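Local atomic coordinates of 3-oxoacyl-[acyl-carrier-protein] synthase, mitochondrial (PDB entry 2IX4), a protein that catalyses the condensation step of mitochondrial fatty acid synthesis, extending an acyl chain carried on acyl carrier protein by two carbons from malonyl-ACP. Residues Met10-Gly15 and Gly358-Ala363; Thr21-Arg24 and Gly28-Gly31; Ser351-Ala356 and Ala366-Phe371. All coordinates share one frame; numbering follows the deposited sequence.

Interactions 1 and 3, centres about 9 Å apart, lie beside the condensing site, with interaction 2 on the surface side. L360 CD1 and V367 CG2, 3.6 Å from each other, join the first pair, whose segments alternate along the chain. The centre of interaction 2 is about 11 Å from each of the other two centres. T12 OG1 and T21 OG1, 2.7 Å apart, join it to interaction 1, and G31 N, 2.9 Å from A356 O, joins it to interaction 3. The active site enters through 358-363, which holds H359, predicted to be catalytic, and L361 and G362, which touch the bound hexanoic acid. Interaction 3 adds K354, close to H359, and E368, a potassium ligand.

Interaction 1: Met10-Gly15 and Gly358-Ala363; sequences MVTPLG and GHLLGA
L360 puts its CD2 methyl against the CG and CD atoms of the P13 ring, joining a tight turn of the thiolase-like fold to the loop that holds H359. The turn is a type I beta turn from T12 to G15, at the end of strand 3-12. L360 CD2 is 3.8 Å from P13 CD and almost as near to P13 CG, so the methyl sits against the CG-CD bond of the ring. The other branch of L360, CD1, lies 4.4 Å from T12 CG2. CG of L360 is anti to the carbonyl carbon (chi1 -62°), which carries both methyls toward the turn. This contact is wholly apolar and buried.

Behind it, H359 and L361 face the catalytic centre: H359 is predicted to act in the reaction, and L361 and G362 touch the bound hexanoic acid. L360, between them, turns to P13 instead, its side chain about 9 Å from that of C179. The turn is braced by backbone bonds both ways between T12 and G15, and by the bond from T12 to T21 of helix 18-26. T12 OG1 accepts from L14 N, two residues on, at 3.1 Å: an ST turn.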
loop_
_atom_site.group_PDB
_atom_site.type_symbol
_atom_site.label_atom_id
_atom_site.label_comp_id
_atom_site.label_asym_id
_atom_site.label_seq_id
_atom_site.Cartn_x
_atom_site.Cartn_y
_atom_site.Cartn_z
ATOM N N MET A 10 1.355 20.670 2.648
ATOM C CA MET A 10 1.618 20.217 1.278
ATOM C C MET A 10 2.883 20.806 0.666
ATOM O O MET A 10 3.349 21.880 1.059
ATOM C CB MET A 10 0.406 20.488 0.369
ATOM C CG MET A 10 0.175 21.961 0.012
ATOM S SD MET A 10 -1.536 22.389 -0.375
ATOM C CE MET A 10 -2.017 21.042 -1.449
ATOM N N VAL A 11 3.432 20.067 -0.293
ATOM C CA VAL A 11 4.509 20.545 -1.154
ATOM C C VAL A 11 4.163 20.104 -2.575
ATOM O O VAL A 11 4.025 18.911 -2.848
ATOM C CB VAL A 11 5.923 20.066 -0.671
ATOM C CG1 VAL A 11 5.968 18.560 -0.424
ATOM C CG2 VAL A 11 7.019 20.499 -1.635
ATOM N N THR A 12 3.974 21.081 -3.460
ATOM C CA THR A 12 3.432 20.826 -4.804
ATOM C C THR A 12 4.239 21.575 -5.869
ATOM O O THR A 12 5.106 22.385 -5.526
ATOM C CB THR A 12 1.940 21.261 -4.911
ATOM O OG1 THR A 12 1.847 22.692 -4.864
ATOM C CG2 THR A 12 1.091 20.652 -3.798
ATOM N N PRO A 13 3.959 21.312 -7.165
ATOM C CA PRO A 13 4.548 22.118 -8.240
ATOM C C PRO A 13 4.149 23.602 -8.229
ATOM O O PRO A 13 4.712 24.389 -8.993
ATOM C CB PRO A 13 4.033 21.433 -9.511
ATOM C CG PRO A 13 3.713 20.036 -9.074
ATOM C CD PRO A 13 3.131 20.222 -7.718
ATOM N N LEU A 14 3.189 23.970 -7.382
ATOM C CA LEU A 14 2.821 25.371 -7.180
ATOM C C LEU A 14 3.488 25.958 -5.938
ATOM O O LEU A 14 3.183 27.085 -5.536
ATOM C CB LEU A 14 1.298 25.533 -7.087
ATOM C CG LEU A 14 0.445 25.060 -8.272
ATOM C CD1 LEU A 14 -1.035 25.180 -7.937
ATOM C CD2 LEU A 14 0.778 25.833 -9.546
ATOM N N GLY A 15 4.388 25.188 -5.329
ATOM C CA GLY A 15 5.178 25.673 -4.200
ATOM C C GLY A 15 5.151 24.786 -2.971
ATOM O O GLY A 15 4.327 23.876 -2.857
ATOM N N GLY A 358 -0.629 19.274 -12.430
ATOM C CA GLY A 358 -0.319 18.021 -13.108
ATOM C C GLY A 358 -0.898 16.859 -12.314
ATOM O O GLY A 358 -1.594 17.061 -11.308
ATOM N N HIS A 359 -0.612 15.639 -12.758
ATOM C CA HIS A 359 -1.054 14.444 -12.050
ATOM C C HIS A 359 -0.021 14.034 -10.999
ATOM O O HIS A 359 1.034 13.482 -11.334
ATOM C CB HIS A 359 -1.298 13.297 -13.038
ATOM C CG HIS A 359 -2.116 12.175 -12.477
ATOM N ND1 HIS A 359 -2.279 11.972 -11.123
ATOM C CD2 HIS A 359 -2.794 11.177 -13.090
ATOM C CE1 HIS A 359 -3.042 10.911 -10.927
ATOM N NE2 HIS A 359 -3.366 10.410 -12.105
ATOM N N LEU A 360 -0.327 14.303 -9.730
ATOM C CA LEU A 360 0.602 14.002 -8.632
ATOM C C LEU A 360 0.591 12.529 -8.219
ATOM O O LEU A 360 1.199 12.156 -7.212
ATOM C CB LEU A 360 0.353 14.904 -7.414
ATOM C CG LEU A 360 0.505 16.428 -7.508
ATOM C CD1 LEU A 360 0.881 16.987 -6.143
ATOM C CD2 LEU A 360 1.524 16.872 -8.541
ATOM N N LEU A 361 -0.111 11.707 -9.000
ATOM C CA LEU A 361 -0.121 10.251 -8.852
ATOM C C LEU A 361 -0.564 9.806 -7.450
ATOM O O LEU A 361 -1.716 10.021 -7.077
ATOM C CB LEU A 361 1.235 9.647 -9.275
ATOM C CG LEU A 361 1.745 9.937 -10.703
ATOM C CD1 LEU A 361 3.121 9.319 -10.936
ATOM C CD2 LEU A 361 0.771 9.461 -11.777
ATOM N N GLY A 362 0.338 9.203 -6.679
ATOM C CA GLY A 362 0.034 8.771 -5.308
ATOM C C GLY A 362 -0.325 9.897 -4.354
ATOM O O GLY A 362 -0.984 9.667 -3.337
ATOM N N ALA A 363 0.111 11.114 -4.676
ATOM C CA ALA A 363 -0.180 12.282 -3.849
ATOM C C ALA A 363 -1.422 13.051 -4.302
ATOM O O ALA A 363 -1.913 13.919 -3.579
ATOM C CB ALA A 363 1.029 13.207 -3.802
#

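Interaction 2: Thr21-Arg24 and Gly28-Gly31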
loop_
_atom_site.group_PDB
_atom_site.type_symbol
_atom_site.label_atom_id
_atom_site.label_comp_id
_atom_site.label_asym_id
_atom_site.label_seq_id
_atom_site.Cartn_x
_atom_site.Cartn_y
_atom_site.Cartn_z
ATOM N N THR A 21 0.784 27.323 -2.377
ATOM C CA THR A 21 0.078 26.460 -3.332
ATOM C C THR A 21 -1.332 26.980 -3.630
ATOM O O THR A 21 -1.689 27.175 -4.793
ATOM C CB THR A 21 0.023 24.991 -2.837
ATOM O OG1 THR A 21 1.347 24.448 -2.813
ATOM C CG2 THR A 21 -0.855 24.126 -3.747
ATOM N N TRP A 22 -2.112 27.214 -2.575
ATOM C CA TRP A 22 -3.485 27.713 -2.695
ATOM C C TRP A 22 -3.587 29.084 -3.377
ATOM O O TRP A 22 -4.474 29.293 -4.210
ATOM C CB TRP A 22 -4.164 27.752 -1.318
ATOM C CG TRP A 22 -5.613 28.161 -1.356
ATOM C CD1 TRP A 22 -6.142 29.336 -0.906
ATOM C CD2 TRP A 22 -6.711 27.397 -1.873
ATOM N NE1 TRP A 22 -7.501 29.350 -1.106
ATOM C CE2 TRP A 22 -7.876 28.174 -1.700
ATOM C CE3 TRP A 22 -6.822 26.130 -2.464
ATOM C CZ2 TRP A 22 -9.142 27.724 -2.094
ATOM C CZ3 TRP A 22 -8.080 25.684 -2.860
ATOM C CH2 TRP A 22 -9.223 26.482 -2.671
ATOM N N ARG A 23 -2.686 30.004 -3.026
ATOM C CA ARG A 23 -2.678 31.343 -3.619
ATOM C C ARG A 23 -2.454 31.268 -5.127
ATOM O O ARG A 23 -3.199 31.867 -5.901
ATOM C CB ARG A 23 -1.601 32.227 -2.985
ATOM C CG ARG A 23 -1.953 33.710 -2.973
ATOM C CD ARG A 23 -0.842 34.607 -3.528
ATOM N NE ARG A 23 0.509 34.201 -3.135
ATOM C CZ ARG A 23 1.486 33.901 -3.988
ATOM N NH1 ARG A 23 1.284 33.967 -5.300
ATOM N NH2 ARG A 23 2.678 33.544 -3.527
ATOM N N ARG A 24 -1.430 30.519 -5.531
ATOM C CA ARG A 24 -1.086 30.365 -6.942
ATOM C C ARG A 24 -2.139 29.582 -7.729
ATOM O O ARG A 24 -2.388 29.875 -8.902
ATOM C CB ARG A 24 0.301 29.729 -7.082
ATOM C CG ARG A 24 1.442 30.673 -6.681
ATOM C CD ARG A 24 2.821 30.063 -6.902
ATOM N NE ARG A 24 2.991 29.537 -8.257
ATOM C CZ ARG A 24 4.073 28.894 -8.694
ATOM N NH1 ARG A 24 5.111 28.692 -7.887
ATOM N NH2 ARG A 24 4.119 28.452 -9.945
ATOM N N GLY A 28 -4.653 31.148 -10.815
ATOM C CA GLY A 28 -4.648 30.508 -12.129
ATOM C C GLY A 28 -3.276 30.169 -12.672
ATOM O O GLY A 28 -3.085 30.099 -13.890
ATOM N N GLU A 29 -2.317 29.955 -11.775
ATOM C CA GLU A 29 -0.953 29.632 -12.183
ATOM C C GLU A 29 -0.786 28.138 -12.466
ATOM O O GLU A 29 -1.657 27.328 -12.128
ATOM C CB GLU A 29 0.064 30.152 -11.161
ATOM C CG GLU A 29 0.137 31.686 -11.132
ATOM C CD GLU A 29 1.196 32.232 -10.196
ATOM O OE1 GLU A 29 2.346 31.750 -10.235
ATOM O OE2 GLU A 29 0.883 33.165 -9.427
ATOM N N CYS A 30 0.329 27.790 -13.103
ATOM C CA CYS A 30 0.573 26.438 -13.597
ATOM C C CYS A 30 2.019 26.030 -13.324
ATOM O O CYS A 30 2.950 26.797 -13.593
ATOM C CB CYS A 30 0.275 26.379 -15.096
ATOM S SG CYS A 30 0.489 24.764 -15.850
ATOM N N GLY A 31 2.201 24.825 -12.784
ATOM C CA GLY A 31 3.528 24.343 -12.402
ATOM C C GLY A 31 4.232 23.473 -13.429
ATOM O O GLY A 31 5.288 22.904 -13.135
#
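R24 and E29 meet twice, once through the backbone and once through their charged ends, where helix 18-26 runs out. The backbone part is the close one. E29 N donates to R24 O at 2.9 Å, with an N-H...O angle of 161°, and E29 CB comes to 3.3 Å from the same R24 O, so the start of the glutamate side chain lies against the last turn. G28, with positive phi, turns the chain back to make this possible.

Beyond CB the side chains cross at about a right angle. E29 has CG anti to its carbonyl carbon (chi1 -68°) and runs out extended, laying its carboxylate beside the aliphatic part of R24: R24 CG is about equally far from both carboxylate oxygens. The arginine chain bends at chi3, and this brings R24 NE to OE1 of E29 at 3.0 Å in a salt bridge. Only one nitrogen engages in this way, since R24 NH2 is 3.8 Å from E29 OE1. The guanidinium and carboxylate planes are 27° apart, and OE1 approaches the guanidinium obliquely.

The outer side is looser. R23, exposed and deposited in two conformers, has NH1 4.2 Å from E29 OE2 in the conformer given, too far apart to count as a salt bridge, though the charges are opposite. C30 O lies near the plane of the R24 guanidinium at its edge, yet its hydrogen bond comes from Q233 NE2. Meanwhile the helix's other flank is buried, with T21 and W22 packing on F371 of helix 364-378. The whole is a helix C-terminus closed by a Schellman motif at G28, with a surface salt bridge laid across it just before strand 32-34.

Interaction 3: Ser351-Ala356 and Ala366-Phe371; sequences SSTKGA and AVEAIF. With K (potassium ion), chain D.
K354 and E368 form a buried salt bridge between the start of helix 354-357 and helix 364-378, the lysine running roughly perpendicular to the glutamate. The glutamate is the one to follow. Its CB points toward the other segment and already lies near the potassium ion. Next, E368 CG sits 3.8 Å from T353 OG1. The carboxylate then divides its work: OE1 of E368 binds potassium at 2.7 Å and takes a weak hydrogen bond from K354 NZ, while OE2 accepts from NZ at 2.8 Å through its syn lone pair. OE2 also receives a hydrogen bond from a water that in turn bonds T353 OG1. Lysine and metal together probably hold the carboxylate strongly in its charged form and fix its rotation.

K354 runs extended until chi4 (67°), where the bend swings NZ over to the carboxylate. K354 CE passes 3.4 Å from E368 OE2, and K354 NZ bonds H320 O as well. An alanine here would take away the ammonium group and is likely to leave the E368 carboxylate without its ammonium partner, with H320 O deprived of this donor. S352 OG caps the short helix with a weak bond to K354 N.

Further along the same interface, T353 lies against F371. T353 OG1 comes to 3.3 Å from F371 CD1 at the edge of the ring, near its plane, and CB packs on CD1 and CE1 of the same ring. V367 O lies above one ring face, displaced toward the rim, and L25 of helix 18-26 packs on both T353 and F371.

N318, S414, the carbonyls of A319 and N415, and E368 bind the potassium. With H320 and H359, both predicted to be catalytic, beside K354, this lysine-glutamate pair sits in the second shell behind the catalytic residues of a beta-ketoacyl synthase.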
loop_
_atom_site.group_PDB
_atom_site.type_symbol
_atom_site.label_atom_id
_atom_site.label_comp_id
_atom_site.label_asym_id
_atom_site.label_seq_id
_atom_site.Cartn_x
_atom_site.Cartn_y
_atom_site.Cartn_z
ATOM N N SER A 351 -14.620 21.210 -10.907
ATOM C CA SER A 351 -13.397 21.505 -11.639
ATOM C C SER A 351 -12.367 20.416 -11.401
ATOM O O SER A 351 -12.482 19.643 -10.447
ATOM C CB SER A 351 -12.825 22.858 -11.202
ATOM O OG SER A 351 -12.473 22.846 -9.828
ATOM N N SER A 352 -11.373 20.351 -12.282
ATOM C CA SER A 352 -10.166 19.577 -12.027
ATOM C C SER A 352 -8.983 20.527 -11.903
ATOM O O SER A 352 -8.797 21.408 -12.745
ATOM C CB SER A 352 -9.904 18.569 -13.137
ATOM O OG SER A 352 -8.630 17.971 -12.954
ATOM N N THR A 353 -8.190 20.340 -10.853
ATOM C CA THR A 353 -7.047 21.209 -10.582
ATOM C C THR A 353 -5.745 20.667 -11.187
ATOM O O THR A 353 -4.668 21.242 -10.989
ATOM C CB THR A 353 -6.878 21.462 -9.065
ATOM O OG1 THR A 353 -7.061 20.238 -8.349
ATOM C CG2 THR A 353 -7.898 22.466 -8.580
ATOM N N LYS A 354 -5.857 19.578 -11.946
ATOM C CA LYS A 354 -4.697 18.927 -12.561
ATOM C C LYS A 354 -4.096 19.705 -13.738
ATOM O O LYS A 354 -2.965 19.438 -14.147
ATOM C CB LYS A 354 -5.032 17.488 -12.968
ATOM C CG LYS A 354 -5.131 16.532 -11.780
ATOM C CD LYS A 354 -5.131 15.079 -12.230
ATOM C CE LYS A 354 -5.090 14.110 -11.057
ATOM N NZ LYS A 354 -6.339 14.142 -10.243
ATOM N N GLY A 355 -4.844 20.661 -14.280
ATOM C CA GLY A 355 -4.289 21.598 -15.257
ATOM C C GLY A 355 -3.155 22.419 -14.655
ATOM O O GLY A 355 -2.215 22.793 -15.355
ATOM N N ALA A 356 -3.247 22.672 -13.349
ATOM C CA ALA A 356 -2.282 23.496 -12.612
ATOM C C ALA A 356 -1.157 22.692 -11.949
ATOM O O ALA A 356 0.015 23.070 -12.026
ATOM C CB ALA A 356 -3.009 24.330 -11.566
ATOM N N ALA A 366 -4.566 13.215 -2.031
ATOM C CA ALA A 366 -4.328 13.934 -0.781
ATOM C C ALA A 366 -4.280 15.436 -1.004
ATOM O O ALA A 366 -4.874 16.206 -0.245
ATOM C CB ALA A 366 -3.047 13.458 -0.135
ATOM N N VAL A 367 -3.551 15.845 -2.038
ATOM C CA VAL A 367 -3.455 17.250 -2.427
ATOM C C VAL A 367 -4.844 17.806 -2.783
ATOM O O VAL A 367 -5.217 18.902 -2.364
ATOM C CB VAL A 367 -2.441 17.413 -3.594
ATOM C CG1 VAL A 367 -2.666 18.704 -4.369
ATOM C CG2 VAL A 367 -1.003 17.337 -3.059
ATOM N N GLU A 368 -5.616 17.025 -3.528
ATOM C CA GLU A 368 -6.923 17.470 -3.990
ATOM C C GLU A 368 -7.993 17.432 -2.892
ATOM O O GLU A 368 -8.977 18.174 -2.955
ATOM C CB GLU A 368 -7.323 16.690 -5.241
ATOM C CG GLU A 368 -6.448 17.062 -6.438
ATOM C CD GLU A 368 -6.400 16.012 -7.533
ATOM O OE1 GLU A 368 -7.288 15.126 -7.586
ATOM O OE2 GLU A 368 -5.467 16.085 -8.361
ATOM N N ALA A 369 -7.783 16.594 -1.875
ATOM C CA ALA A 369 -8.617 16.624 -0.676
ATOM C C ALA A 369 -8.369 17.920 0.093
ATOM O O ALA A 369 -9.299 18.526 0.618
ATOM C CB ALA A 369 -8.346 15.408 0.207
ATOM N N ILE A 370 -7.107 18.339 0.149
ATOM C CA ILE A 370 -6.736 19.618 0.754
ATOM C C ILE A 370 -7.398 20.786 0.017
ATOM O O ILE A 370 -7.939 21.694 0.652
ATOM C CB ILE A 370 -5.193 19.779 0.841
ATOM C CG1 ILE A 370 -4.625 18.768 1.847
ATOM C CG2 ILE A 370 -4.802 21.209 1.230
ATOM C CD1 ILE A 370 -3.101 18.613 1.834
ATOM N N PHE A 371 -7.381 20.743 -1.317
ATOM C CA PHE A 371 -8.059 21.755 -2.131
ATOM C C PHE A 371 -9.556 21.816 -1.815
ATOM O O PHE A 371 -10.133 22.904 -1.736
ATOM C CB PHE A 371 -7.852 21.511 -3.635
ATOM C CG PHE A 371 -6.434 21.726 -4.116
ATOM C CD1 PHE A 371 -6.015 21.173 -5.325
ATOM C CD2 PHE A 371 -5.522 22.476 -3.371
ATOM C CE1 PHE A 371 -4.712 21.358 -5.786
ATOM C CE2 PHE A 371 -4.219 22.664 -3.824
ATOM C CZ PHE A 371 -3.811 22.103 -5.034
HETATM K K K D . -9.949 14.885 -7.073
HETATM O O HOH W 1 -4.802 18.747 -8.722
#